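Local coordinates for pesticidal crystal protein CRY4AA (Bacillus thuringiensis, PDB 2C9K) that kills mosquito larvae by binding midgut epithelial cells and causing their colloid-osmotic lysis, this chain being the functional three-domain toxin part of the longer protoxin, at residues 366-371 against 445-450; 332-337 against 436-441; 269-274 against 361-366; 311-316 against 389-394. All blocks are in the same frame, centred on the assembly; numbering follows the deposited sequence.

Contact 1: 366-371 against 445-450; sequences YLNDYN and TYKTQV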
loop_
_atom_site.group_PDB
_atom_site.type_symbol
_atom_site.label_atom_id
_atom_site.label_comp_id
_atom_site.label_asym_id
_atom_site.label_seq_id
_atom_site.Cartn_x
_atom_site.Cartn_y
_atom_site.Cartn_z
ATOM N N TYR A 366 25.505 -4.774 22.189
ATOM C CA TYR A 366 24.578 -4.431 23.265
ATOM C C TYR A 366 25.148 -3.498 24.324
ATOM O O TYR A 366 24.716 -3.539 25.477
ATOM C CB TYR A 366 24.049 -5.694 23.958
ATOM C CG TYR A 366 23.197 -6.573 23.076
ATOM C CD1 TYR A 366 23.782 -7.522 22.241
ATOM C CD2 TYR A 366 21.807 -6.442 23.056
ATOM C CE1 TYR A 366 23.012 -8.317 21.410
ATOM C CE2 TYR A 366 21.021 -7.233 22.225
ATOM C CZ TYR A 366 21.633 -8.171 21.402
ATOM O OH TYR A 366 20.880 -8.969 20.564
ATOM N N LEU A 367 26.108 -2.661 23.947
ATOM C CA LEU A 367 26.698 -1.721 24.896
ATOM C C LEU A 367 26.329 -0.286 24.534
ATOM O O LEU A 367 25.841 -0.014 23.432
ATOM C CB LEU A 367 28.218 -1.868 24.913
ATOM C CG LEU A 367 28.744 -3.200 25.447
ATOM C CD1 LEU A 367 30.259 -3.219 25.357
ATOM C CD2 LEU A 367 28.291 -3.388 26.897
ATOM N N ASN A 368 26.549 0.636 25.463
ATOM C CA ASN A 368 26.247 2.020 25.176
ATOM C C ASN A 368 27.371 2.562 24.312
ATOM O O ASN A 368 28.172 3.388 24.753
ATOM C CB ASN A 368 26.130 2.828 26.455
ATOM C CG ASN A 368 25.821 4.274 26.182
ATOM O OD1 ASN A 368 25.100 4.596 25.242
ATOM N ND2 ASN A 368 26.360 5.158 26.998
ATOM N N ASP A 369 27.418 2.074 23.074
ATOM C CA ASP A 369 28.441 2.457 22.108
ATOM C C ASP A 369 27.828 2.671 20.711
ATOM O O ASP A 369 26.758 2.145 20.407
ATOM C CB ASP A 369 29.512 1.366 22.068
ATOM C CG ASP A 369 30.911 1.926 21.961
ATOM O OD1 ASP A 369 31.868 1.125 22.058
ATOM O OD2 ASP A 369 31.055 3.160 21.779
ATOM N N TYR A 370 28.507 3.438 19.864
ATOM C CA TYR A 370 27.994 3.736 18.527
ATOM C C TYR A 370 27.644 2.516 17.678
ATOM O O TYR A 370 28.442 1.588 17.570
ATOM C CB TYR A 370 28.998 4.594 17.739
ATOM C CG TYR A 370 29.354 5.919 18.382
ATOM C CD1 TYR A 370 30.610 6.125 18.957
ATOM C CD2 TYR A 370 28.432 6.960 18.434
ATOM C CE1 TYR A 370 30.935 7.333 19.569
ATOM C CE2 TYR A 370 28.745 8.169 19.044
ATOM C CZ TYR A 370 29.998 8.351 19.614
ATOM O OH TYR A 370 30.296 9.545 20.243
ATOM N N ASN A 371 26.449 2.515 17.088
ATOM C CA ASN A 371 26.034 1.426 16.200
ATOM C C ASN A 371 25.547 2.031 14.884
ATOM O O ASN A 371 24.744 1.438 14.158
ATOM C CB ASN A 371 24.943 0.537 16.830
ATOM C CG ASN A 371 23.679 1.299 17.220
ATOM O OD1 ASN A 371 22.731 0.702 17.720
ATOM N ND2 ASN A 371 23.664 2.608 17.003
ATOM N N THR A 445 22.643 11.590 25.736
ATOM C CA THR A 445 22.685 10.463 26.661
ATOM C C THR A 445 23.233 9.162 26.091
ATOM O O THR A 445 24.016 8.476 26.743
ATOM C CB THR A 445 21.263 10.184 27.209
ATOM O OG1 THR A 445 20.753 11.365 27.850
ATOM C CG2 THR A 445 21.283 9.024 28.190
ATOM N N TYR A 446 22.819 8.820 24.877
ATOM C CA TYR A 446 23.249 7.575 24.263
ATOM C C TYR A 446 24.110 7.724 23.028
ATOM O O TYR A 446 24.174 8.789 22.406
ATOM C CB TYR A 446 22.035 6.736 23.884
ATOM C CG TYR A 446 20.954 6.700 24.932
ATOM C CD1 TYR A 446 20.094 7.776 25.110
ATOM C CD2 TYR A 446 20.782 5.578 25.734
ATOM C CE1 TYR A 446 19.087 7.733 26.054
ATOM C CE2 TYR A 446 19.777 5.525 26.681
ATOM C CZ TYR A 446 18.933 6.604 26.836
ATOM O OH TYR A 446 17.935 6.538 27.773
ATOM N N LYS A 447 24.765 6.620 22.679
ATOM C CA LYS A 447 25.615 6.558 21.499
ATOM C C LYS A 447 24.912 5.713 20.446
ATOM O O LYS A 447 25.330 5.683 19.290
ATOM C CB LYS A 447 26.969 5.935 21.832
ATOM C CG LYS A 447 27.870 6.824 22.645
ATOM C CD LYS A 447 29.226 6.176 22.821
ATOM C CE LYS A 447 30.111 7.011 23.722
ATOM N NZ LYS A 447 30.154 8.405 23.227
ATOM N N THR A 448 23.849 5.027 20.859
ATOM C CA THR A 448 23.087 4.187 19.951
ATOM C C THR A 448 22.077 5.016 19.194
ATOM O O THR A 448 21.658 6.072 19.652
ATOM C CB THR A 448 22.328 3.087 20.689
ATOM O OG1 THR A 448 21.609 3.663 21.776
ATOM C CG2 THR A 448 23.270 2.049 21.216
ATOM N N GLN A 449 21.684 4.511 18.033
ATOM C CA GLN A 449 20.726 5.187 17.166
ATOM C C GLN A 449 19.981 4.110 16.381
ATOM O O GLN A 449 20.594 3.156 15.897
ATOM C CB GLN A 449 21.485 6.106 16.213
ATOM C CG GLN A 449 20.639 7.078 15.433
ATOM C CD GLN A 449 21.470 7.908 14.463
ATOM O OE1 GLN A 449 20.948 8.769 13.752
ATOM N NE2 GLN A 449 22.770 7.651 14.431
ATOM N N VAL A 450 18.661 4.253 16.287
ATOM C CA VAL A 450 17.818 3.302 15.554
ATOM C C VAL A 450 17.288 3.970 14.286
ATOM O O VAL A 450 16.759 5.085 14.337
ATOM C CB VAL A 450 16.605 2.847 16.396
ATOM C CG1 VAL A 450 15.666 2.032 15.545
ATOM C CG2 VAL A 450 17.066 2.018 17.568
#

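Contact 2: 332-337 against 436-441; sequences SVFGNH and FIKSLS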
loop_
_atom_site.group_PDB
_atom_site.type_symbol
_atom_site.label_atom_id
_atom_site.label_comp_id
_atom_site.label_asym_id
_atom_site.label_seq_id
_atom_site.Cartn_x
_atom_site.Cartn_y
_atom_site.Cartn_z
ATOM N N SER A 332 14.605 16.938 8.745
ATOM C CA SER A 332 15.350 17.303 9.942
ATOM C C SER A 332 16.706 16.649 9.832
ATOM O O SER A 332 16.902 15.754 9.017
ATOM C CB SER A 332 14.654 16.794 11.204
ATOM O OG SER A 332 13.460 17.510 11.454
ATOM N N VAL A 333 17.654 17.103 10.633
ATOM C CA VAL A 333 18.963 16.492 10.600
ATOM C C VAL A 333 18.976 15.530 11.769
ATOM O O VAL A 333 19.221 15.931 12.902
ATOM C CB VAL A 333 20.094 17.532 10.771
ATOM C CG1 VAL A 333 21.439 16.831 10.836
ATOM C CG2 VAL A 333 20.084 18.506 9.607
ATOM N N PHE A 334 18.675 14.267 11.503
ATOM C CA PHE A 334 18.674 13.268 12.558
ATOM C C PHE A 334 20.123 13.015 12.955
ATOM O O PHE A 334 21.039 13.451 12.262
ATOM C CB PHE A 334 18.029 11.970 12.063
ATOM C CG PHE A 334 16.690 12.167 11.409
ATOM C CD1 PHE A 334 16.602 12.529 10.071
ATOM C CD2 PHE A 334 15.516 11.998 12.132
ATOM C CE1 PHE A 334 15.362 12.715 9.458
ATOM C CE2 PHE A 334 14.273 12.183 11.526
ATOM C CZ PHE A 334 14.203 12.541 10.185
ATOM N N GLY A 335 20.330 12.322 14.071
ATOM C CA GLY A 335 21.682 12.034 14.522
ATOM C C GLY A 335 22.302 13.130 15.371
ATOM O O GLY A 335 21.614 14.021 15.862
ATOM N N ASN A 336 23.614 13.067 15.549
ATOM C CA ASN A 336 24.312 14.062 16.344
ATOM C C ASN A 336 25.322 14.775 15.465
ATOM O O ASN A 336 26.511 14.483 15.505
ATOM C CB ASN A 336 25.020 13.387 17.513
ATOM C CG ASN A 336 25.591 14.379 18.493
ATOM O OD1 ASN A 336 26.172 13.999 19.507
ATOM N ND2 ASN A 336 25.427 15.663 18.201
ATOM N N HIS A 337 24.829 15.723 14.678
ATOM C CA HIS A 337 25.646 16.492 13.741
ATOM C C HIS A 337 26.730 17.373 14.360
ATOM O O HIS A 337 26.431 18.378 15.003
ATOM C CB HIS A 337 24.742 17.375 12.876
ATOM C CG HIS A 337 25.474 18.134 11.814
ATOM N ND1 HIS A 337 25.079 19.382 11.384
ATOM C CD2 HIS A 337 26.562 17.812 11.078
ATOM C CE1 HIS A 337 25.893 19.797 10.431
ATOM N NE2 HIS A 337 26.802 18.863 10.227
ATOM N N PHE A 436 12.333 7.608 2.354
ATOM C CA PHE A 436 12.784 8.418 3.486
ATOM C C PHE A 436 13.580 7.575 4.495
ATOM O O PHE A 436 13.427 6.352 4.554
ATOM C CB PHE A 436 11.550 8.974 4.198
ATOM C CG PHE A 436 11.771 10.282 4.893
ATOM C CD1 PHE A 436 11.823 11.470 4.163
ATOM C CD2 PHE A 436 11.856 10.339 6.281
ATOM C CE1 PHE A 436 11.949 12.694 4.804
ATOM C CE2 PHE A 436 11.984 11.565 6.935
ATOM C CZ PHE A 436 12.028 12.745 6.194
ATOM N N ILE A 437 14.422 8.236 5.287
ATOM C CA ILE A 437 15.193 7.557 6.330
ATOM C C ILE A 437 15.180 8.398 7.605
ATOM O O ILE A 437 15.838 9.428 7.657
ATOM C CB ILE A 437 16.657 7.337 5.932
ATOM C CG1 ILE A 437 16.750 6.339 4.778
ATOM C CG2 ILE A 437 17.429 6.803 7.121
ATOM C CD1 ILE A 437 18.181 6.022 4.359
ATOM N N LYS A 438 14.422 7.969 8.616
ATOM C CA LYS A 438 14.347 8.689 9.887
ATOM C C LYS A 438 15.282 8.033 10.878
ATOM O O LYS A 438 15.777 6.936 10.637
ATOM C CB LYS A 438 12.919 8.674 10.458
ATOM C CG LYS A 438 12.060 9.833 10.002
ATOM C CD LYS A 438 10.619 9.692 10.441
ATOM C CE LYS A 438 10.453 9.871 11.943
ATOM N NZ LYS A 438 10.554 11.280 12.402
ATOM N N SER A 439 15.506 8.690 12.008
ATOM C CA SER A 439 16.400 8.145 13.012
ATOM C C SER A 439 16.032 8.625 14.415
ATOM O O SER A 439 15.662 9.787 14.600
ATOM C CB SER A 439 17.828 8.567 12.677
ATOM O OG SER A 439 18.772 7.639 13.168
ATOM N N LEU A 440 16.108 7.722 15.392
ATOM C CA LEU A 440 15.831 8.055 16.787
ATOM C C LEU A 440 17.157 7.967 17.531
ATOM O O LEU A 440 17.813 6.928 17.526
ATOM C CB LEU A 440 14.823 7.078 17.407
ATOM C CG LEU A 440 14.682 7.007 18.943
ATOM C CD1 LEU A 440 14.530 8.393 19.543
ATOM C CD2 LEU A 440 13.471 6.151 19.306
ATOM N N SER A 441 17.561 9.070 18.145
ATOM C CA SER A 441 18.813 9.118 18.891
ATOM C C SER A 441 18.809 10.321 19.807
ATOM O O SER A 441 18.426 11.424 19.413
ATOM C CB SER A 441 20.001 9.237 17.946
ATOM O OG SER A 441 20.049 10.537 17.394
#

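Contact 3: 269-274 against 361-366; sequences FEESPY and SLDNKY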
loop_
_atom_site.group_PDB
_atom_site.type_symbol
_atom_site.label_atom_id
_atom_site.label_comp_id
_atom_site.label_asym_id
_atom_site.label_seq_id
_atom_site.Cartn_x
_atom_site.Cartn_y
_atom_site.Cartn_z
ATOM N N PHE A 269 17.198 -1.990 16.433
ATOM C CA PHE A 269 16.144 -1.983 17.425
ATOM C C PHE A 269 16.542 -2.723 18.698
ATOM O O PHE A 269 16.459 -2.189 19.806
ATOM C CB PHE A 269 14.887 -2.638 16.869
ATOM C CG PHE A 269 13.813 -2.808 17.894
ATOM C CD1 PHE A 269 13.064 -1.715 18.320
ATOM C CD2 PHE A 269 13.598 -4.044 18.494
ATOM C CE1 PHE A 269 12.118 -1.851 19.338
ATOM C CE2 PHE A 269 12.655 -4.186 19.510
ATOM C CZ PHE A 269 11.915 -3.089 19.933
ATOM N N GLU A 270 16.968 -3.967 18.527
ATOM C CA GLU A 270 17.332 -4.813 19.648
ATOM C C GLU A 270 18.557 -4.385 20.443
ATOM O O GLU A 270 18.593 -4.577 21.649
ATOM C CB GLU A 270 17.485 -6.260 19.163
ATOM C CG GLU A 270 16.248 -6.786 18.427
ATOM C CD GLU A 270 16.274 -6.536 16.902
ATOM O OE1 GLU A 270 16.700 -5.434 16.458
ATOM O OE2 GLU A 270 15.848 -7.451 16.146
ATOM N N GLU A 271 19.554 -3.794 19.797
ATOM C CA GLU A 271 20.747 -3.396 20.529
ATOM C C GLU A 271 20.768 -1.954 20.999
ATOM O O GLU A 271 21.809 -1.434 21.396
ATOM C CB GLU A 271 21.995 -3.713 19.709
ATOM C CG GLU A 271 22.256 -5.208 19.628
ATOM C CD GLU A 271 23.676 -5.542 19.214
ATOM O OE1 GLU A 271 24.044 -6.737 19.297
ATOM O OE2 GLU A 271 24.422 -4.616 18.806
ATOM N N SER A 272 19.600 -1.321 20.969
ATOM C CA SER A 272 19.441 0.058 21.418
ATOM C C SER A 272 18.426 0.049 22.550
ATOM O O SER A 272 17.580 -0.836 22.613
ATOM C CB SER A 272 18.945 0.935 20.275
ATOM O OG SER A 272 19.854 0.887 19.186
ATOM N N PRO A 273 18.499 1.031 23.462
ATOM C CA PRO A 273 17.573 1.114 24.602
ATOM C C PRO A 273 16.173 1.628 24.296
ATOM O O PRO A 273 15.228 1.333 25.028
ATOM C CB PRO A 273 18.309 2.036 25.565
ATOM C CG PRO A 273 18.948 3.002 24.622
ATOM C CD PRO A 273 19.522 2.087 23.548
ATOM N N TYR A 274 16.041 2.393 23.222
ATOM C CA TYR A 274 14.756 2.968 22.852
ATOM C C TYR A 274 13.576 1.999 22.896
ATOM O O TYR A 274 12.419 2.423 22.936
ATOM C CB TYR A 274 14.867 3.608 21.467
ATOM C CG TYR A 274 16.071 4.498 21.374
ATOM C CD1 TYR A 274 17.216 4.077 20.705
ATOM C CD2 TYR A 274 16.108 5.722 22.043
ATOM C CE1 TYR A 274 18.376 4.851 20.708
ATOM C CE2 TYR A 274 17.258 6.504 22.052
ATOM C CZ TYR A 274 18.390 6.058 21.382
ATOM O OH TYR A 274 19.539 6.809 21.386
ATOM N N SER A 361 26.683 -1.181 9.529
ATOM C CA SER A 361 26.694 -0.326 10.700
ATOM C C SER A 361 27.576 -0.932 11.790
ATOM O O SER A 361 27.894 -2.125 11.755
ATOM C CB SER A 361 25.265 -0.160 11.212
ATOM O OG SER A 361 24.636 -1.424 11.335
ATOM N N LEU A 362 27.972 -0.107 12.756
ATOM C CA LEU A 362 28.805 -0.576 13.851
ATOM C C LEU A 362 27.969 -1.462 14.766
ATOM O O LEU A 362 26.785 -1.205 14.971
ATOM C CB LEU A 362 29.381 0.618 14.619
ATOM C CG LEU A 362 30.289 1.523 13.774
ATOM C CD1 LEU A 362 30.812 2.664 14.612
ATOM C CD2 LEU A 362 31.450 0.713 13.228
ATOM N N ASP A 363 28.581 -2.518 15.292
ATOM C CA ASP A 363 27.889 -3.449 16.170
ATOM C C ASP A 363 28.308 -3.250 17.620
ATOM O O ASP A 363 29.259 -3.868 18.097
ATOM C CB ASP A 363 28.172 -4.878 15.714
ATOM C CG ASP A 363 27.708 -5.914 16.713
ATOM O OD1 ASP A 363 26.649 -5.714 17.350
ATOM O OD2 ASP A 363 28.401 -6.945 16.850
ATOM N N ASN A 364 27.574 -2.385 18.315
ATOM C CA ASN A 364 27.841 -2.043 19.710
ATOM C C ASN A 364 27.878 -3.197 20.705
ATOM O O ASN A 364 28.207 -2.991 21.874
ATOM C CB ASN A 364 26.826 -1.009 20.202
ATOM C CG ASN A 364 25.390 -1.472 20.029
ATOM O OD1 ASN A 364 24.544 -1.216 20.881
ATOM N ND2 ASN A 364 25.108 -2.148 18.919
ATOM N N LYS A 365 27.541 -4.402 20.265
ATOM C CA LYS A 365 27.568 -5.545 21.172
ATOM C C LYS A 365 26.734 -5.230 22.411
ATOM O O LYS A 365 27.209 -5.379 23.540
ATOM C CB LYS A 365 29.004 -5.844 21.612
ATOM C CG LYS A 365 30.003 -6.042 20.488
ATOM C CD LYS A 365 29.776 -7.346 19.758
ATOM C CE LYS A 365 30.919 -7.621 18.799
ATOM N NZ LYS A 365 32.237 -7.615 19.505
ATOM N N TYR A 366 25.505 -4.774 22.189
ATOM C CA TYR A 366 24.578 -4.431 23.265
ATOM C C TYR A 366 25.148 -3.498 24.324
ATOM O O TYR A 366 24.716 -3.539 25.477
ATOM C CB TYR A 366 24.049 -5.694 23.958
ATOM C CG TYR A 366 23.197 -6.573 23.076
ATOM C CD1 TYR A 366 23.782 -7.522 22.241
ATOM C CD2 TYR A 366 21.807 -6.442 23.056
ATOM C CE1 TYR A 366 23.012 -8.317 21.410
ATOM C CE2 TYR A 366 21.021 -7.233 22.225
ATOM C CZ TYR A 366 21.633 -8.171 21.402
ATOM O OH TYR A 366 20.880 -8.969 20.564
#

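Contact 4: 311-316 against 389-394; sequences NFFTSH and KELTAG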
loop_
_atom_site.group_PDB
_atom_site.type_symbol
_atom_site.label_atom_id
_atom_site.label_comp_id
_atom_site.label_asym_id
_atom_site.label_seq_id
_atom_site.Cartn_x
_atom_site.Cartn_y
_atom_site.Cartn_z
ATOM N N ASN A 311 35.367 5.180 10.720
ATOM C CA ASN A 311 34.579 6.395 10.610
ATOM C C ASN A 311 33.147 5.896 10.407
ATOM O O ASN A 311 32.921 4.741 10.030
ATOM C CB ASN A 311 35.017 7.233 9.401
ATOM C CG ASN A 311 34.666 8.716 9.547
ATOM O OD1 ASN A 311 33.621 9.077 10.094
ATOM N ND2 ASN A 311 35.542 9.580 9.043
ATOM N N PHE A 312 32.181 6.755 10.690
ATOM C CA PHE A 312 30.796 6.390 10.508
ATOM C C PHE A 312 29.999 7.658 10.289
ATOM O O PHE A 312 30.517 8.765 10.458
ATOM C CB PHE A 312 30.275 5.598 11.719
ATOM C CG PHE A 312 30.434 6.301 13.036
ATOM C CD1 PHE A 312 29.701 7.447 13.329
ATOM C CD2 PHE A 312 31.308 5.806 13.995
ATOM C CE1 PHE A 312 29.835 8.090 14.556
ATOM C CE2 PHE A 312 31.448 6.440 15.222
ATOM C CZ PHE A 312 30.708 7.587 15.502
ATOM N N PHE A 313 28.743 7.503 9.888
ATOM C CA PHE A 313 27.923 8.668 9.651
ATOM C C PHE A 313 27.337 9.192 10.945
ATOM O O PHE A 313 26.546 8.543 11.627
ATOM C CB PHE A 313 26.852 8.355 8.611
ATOM C CG PHE A 313 27.415 8.112 7.239
ATOM C CD1 PHE A 313 27.209 6.899 6.589
ATOM C CD2 PHE A 313 28.185 9.089 6.611
ATOM C CE1 PHE A 313 27.764 6.661 5.334
ATOM C CE2 PHE A 313 28.744 8.865 5.358
ATOM C CZ PHE A 313 28.535 7.648 4.715
ATOM N N THR A 314 27.788 10.386 11.283
ATOM C CA THR A 314 27.376 11.073 12.479
ATOM C C THR A 314 25.896 11.393 12.506
ATOM O O THR A 314 25.217 11.135 13.498
ATOM C CB THR A 314 28.188 12.358 12.609
ATOM O OG1 THR A 314 29.327 12.098 13.438
ATOM C CG2 THR A 314 27.361 13.488 13.181
ATOM N N SER A 315 25.405 11.957 11.407
ATOM C CA SER A 315 24.006 12.363 11.298
ATOM C C SER A 315 23.568 12.358 9.834
ATOM O O SER A 315 24.355 12.004 8.956
ATOM C CB SER A 315 23.861 13.772 11.871
ATOM O OG SER A 315 24.836 14.627 11.294
ATOM N N HIS A 316 22.324 12.747 9.565
ATOM C CA HIS A 316 21.852 12.788 8.186
ATOM C C HIS A 316 20.559 13.560 8.019
ATOM O O HIS A 316 19.924 13.933 8.996
ATOM C CB HIS A 316 21.656 11.371 7.636
ATOM C CG HIS A 316 20.408 10.701 8.116
ATOM N ND1 HIS A 316 20.243 10.268 9.413
ATOM C CD2 HIS A 316 19.265 10.380 7.465
ATOM C CE1 HIS A 316 19.054 9.705 9.540
ATOM N NE2 HIS A 316 18.441 9.760 8.373
ATOM N N LYS A 389 25.382 2.471 -6.557
ATOM C CA LYS A 389 26.058 3.646 -6.038
ATOM C C LYS A 389 26.499 3.344 -4.622
ATOM O O LYS A 389 25.950 2.460 -3.972
ATOM C CB LYS A 389 25.124 4.851 -6.060
ATOM C CG LYS A 389 25.549 5.920 -7.040
ATOM C CD LYS A 389 25.697 5.361 -8.447
ATOM C CE LYS A 389 26.128 6.439 -9.434
ATOM N NZ LYS A 389 25.132 7.552 -9.515
ATOM N N GLU A 390 27.496 4.072 -4.143
ATOM C CA GLU A 390 28.007 3.833 -2.807
ATOM C C GLU A 390 28.082 5.148 -2.054
ATOM O O GLU A 390 28.174 6.215 -2.654
ATOM C CB GLU A 390 29.393 3.184 -2.905
ATOM C CG GLU A 390 29.786 2.307 -1.723
ATOM C CD GLU A 390 31.054 1.483 -1.991
ATOM O OE1 GLU A 390 32.131 2.084 -2.212
ATOM O OE2 GLU A 390 30.974 0.228 -1.978
ATOM N N LEU A 391 28.013 5.055 -0.734
ATOM C CA LEU A 391 28.089 6.211 0.151
ATOM C C LEU A 391 28.864 5.697 1.367
ATOM O O LEU A 391 28.373 4.835 2.106
ATOM C CB LEU A 391 26.685 6.661 0.551
ATOM C CG LEU A 391 26.540 8.091 1.070
ATOM C CD1 LEU A 391 26.932 9.079 -0.020
ATOM C CD2 LEU A 391 25.100 8.336 1.500
ATOM N N THR A 392 30.077 6.204 1.565
ATOM C CA THR A 392 30.907 5.738 2.669
ATOM C C THR A 392 31.494 6.800 3.588
ATOM O O THR A 392 31.939 7.853 3.146
ATOM C CB THR A 392 32.071 4.887 2.143
ATOM O OG1 THR A 392 31.554 3.704 1.524
ATOM C CG2 THR A 392 33.001 4.499 3.278
ATOM N N ALA A 393 31.502 6.492 4.880
ATOM C CA ALA A 393 32.051 7.386 5.886
ATOM C C ALA A 393 33.572 7.333 5.767
ATOM O O ALA A 393 34.186 6.277 5.975
ATOM C CB ALA A 393 31.611 6.937 7.275
ATOM N N GLY A 394 34.171 8.470 5.422
ATOM C CA GLY A 394 35.611 8.535 5.264
ATOM C C GLY A 394 36.102 7.528 4.243
ATOM O O GLY A 394 35.831 7.660 3.050
#

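Contact 1: 366-371 against 445-450
K447 lays its aliphatic chain over one face of the Y370 ring. CD is 4.0 Å from the ring centroid and shifted toward the rim, a CH-pi contact, with CB nearest CD2 and CG nearest CE2 and CZ. The chain runs extended as far as CE and then bends; chi4 of -52° turns NZ toward the phenol, where it hydrogen-bonds to Y370 OH at 3.2 Å. The backbones also touch, Y370 CA directing a C-H at K447 O over 3.4 Å. Nearby, N368 supplies its side-chain carbonyl: K447 N donates to N368 OD1 at 3.3 Å, tilted 25° from the amide plane. N368 itself is the centre of an inverse gamma turn. Farther along the two segments N371 ND2 makes a weak bond to Q449 O at 3.3 Å, and T448 CG2 packs 3.6 Å from D369 O.

Further out, N268 ND2 is hydrogen-bonded to both N371 O and Q449 O, tying the two loops together from a third chain segment. F312 meets the Y370 ring, and Y446 OH finds its partner in Y277.

D369 OD2 stays 5.5 Å from K447 NZ, too far for a salt bridge, though its charge may still help steady the ammonium. The two loops are therefore joined by an amphipathic lysine, its methylenes on an aromatic face and its charged end on the phenol oxygen.

Contact 2: 332-337 against 436-441
F334 reaches across to strand 432-440 and carries almost the whole contact. With CG anti to the carbonyl carbon (chi1 -50°), its ring lies against the backbone of I437 to S439. K438 CA sits over one face, 3.9 Å from the centroid and displaced toward the rim. K438 CG meets the far end of the ring at CZ, 3.5 Å away, while the lysine chain bends at chi3 and chi4 and brings NZ back near F334 CE2. At the near end, F334 CB touches S439 CB at 3.5 Å, and CD2 lies close to both S439 N and S439 O. The tip continues to the F436 ring, F334 CZ to F436 CE2 being 4.1 Å.

No hydrogen bond crosses between the segments, so this is van der Waals packing on a strand several of whose polar atoms bond elsewhere. I437 O accepts from H316 NE2 and N318 ND2, and S439 OG bonds to Q449 OE1. The H316 ring also meets that of F334, their planes about 25° apart.

Beyond the phenylalanine the contact thins out. G335 offers only backbone, its CA 3.6 Å from S441 OG, and both residues are partly exposed. A 2-methyl-2,4-pentanediol molecule, probably from the crystallisation liquor, lies about 3 Å from the F334 side chain.

Strands 329-335 and 432-440 are outermost strands of two different antiparallel sheets, and F334 bridges these two of the three sheets that make up the beta-prism of domain II in the delta-endotoxins.

Contact 3: 269-274 against 361-366
A type I beta turn, F269 to S272, carries E271, which meets Y366 in the loop that follows strand 353-362. E271 CG stands directly over the centre of the Y366 ring, 3.4 Å above its plane and 8° off the normal, a CH-pi contact in which the two side chains cross at about a right angle. The glutamate starts with CG anti to the carbonyl carbon (chi1 -71°) and is extended beyond it, its carboxylate plane turned 57° from the ring. The preceding carbonyl, E270 O, approaches the same tyrosine at CE2 (3.6 Å) and is hydrogen-bonded to K275 NZ.

The carboxylate at the end of the same glutamate lies beside that of D363, the two groups nearly coplanar. E271 OE2 is modelled 2.9 Å from D363 OD1, a separation that is doubtful at 2.8 Å resolution. D363 OD1 also receives weak hydrogen bonds from K365 N and N403 ND2, which may offset part of the charge.

This is a surface contact, and Y366 also touches a neighbouring molecule in the crystal. The turn lies between strand 262-267 and helix 279-286, while the other loop joins strands 353-362 and 373-381. K365 fastens that second loop by a salt bridge to D401, next to strand 402-407, the outermost strand beside 353-362.

Contact 4: 311-316 against 389-394
F313 takes chi1 of -68°, which puts CG anti to the carbonyl carbon and beside its own N; the ring beyond it meets A393, just past the end of strand 386-392. N311, two residues earlier, has CG anti to the backbone N (chi1 -156°), and its amide lies near G394. The A393 methyl sits over the centre of the F313 ring, CB 4.0 Å from the centroid, a CH-pi contact. L391 O comes to the ring edge, near its plane, 3.8 Å from F313 CE1, and L391 CG lies 4.2 Å from F313 CZ. The same A393 CB lies 3.4 Å from F312 CA, so one methyl fills the angle between a main chain and a phenyl ring.

At the end of the contact N311 ND2 passes G394 CA at 3.9 Å. Its hydrogen-bond partner is K304 O, while N311 OD1 takes a weak bond from F312 N.

No hydrogen bond joins the two segments directly. The neighbours supply the polar links: G394 N to E303 OE1, T392 O to K344 NZ and F313 O to N372 ND2. F301 meets the F313 ring edge-to-face and L391 touches F301 too.

Chemically, then, this buried junction between strands 313-322 and 386-392, from two different sheets, is held by apolar contact, and the polar groups named here bond to surrounding residues rather than across it.

In the fold
All four contacts join parts of domain II, whose three antiparallel sheets build a beta-prism. Contacts 1 and 3 are neighbours, centres about 6 Å apart, sharing Y366 and linked by the hydrogen bond from Y274 OH to T448 O. The centre of contact 2 lies about 14 Å from that of contact 1, connected through a probable hydrogen bond between Q449 OE1 and S439 OG, and about 13 Å from that of contact 4, connected through H316 NE2 and I437 O (2.7 Å). F312 of contact 4 packs on both Y370 and L362, reaching contacts 1 and 3. In related three-domain toxins, domain II loops help recognise receptors; the loops of contacts 1 and 3 could contribute here.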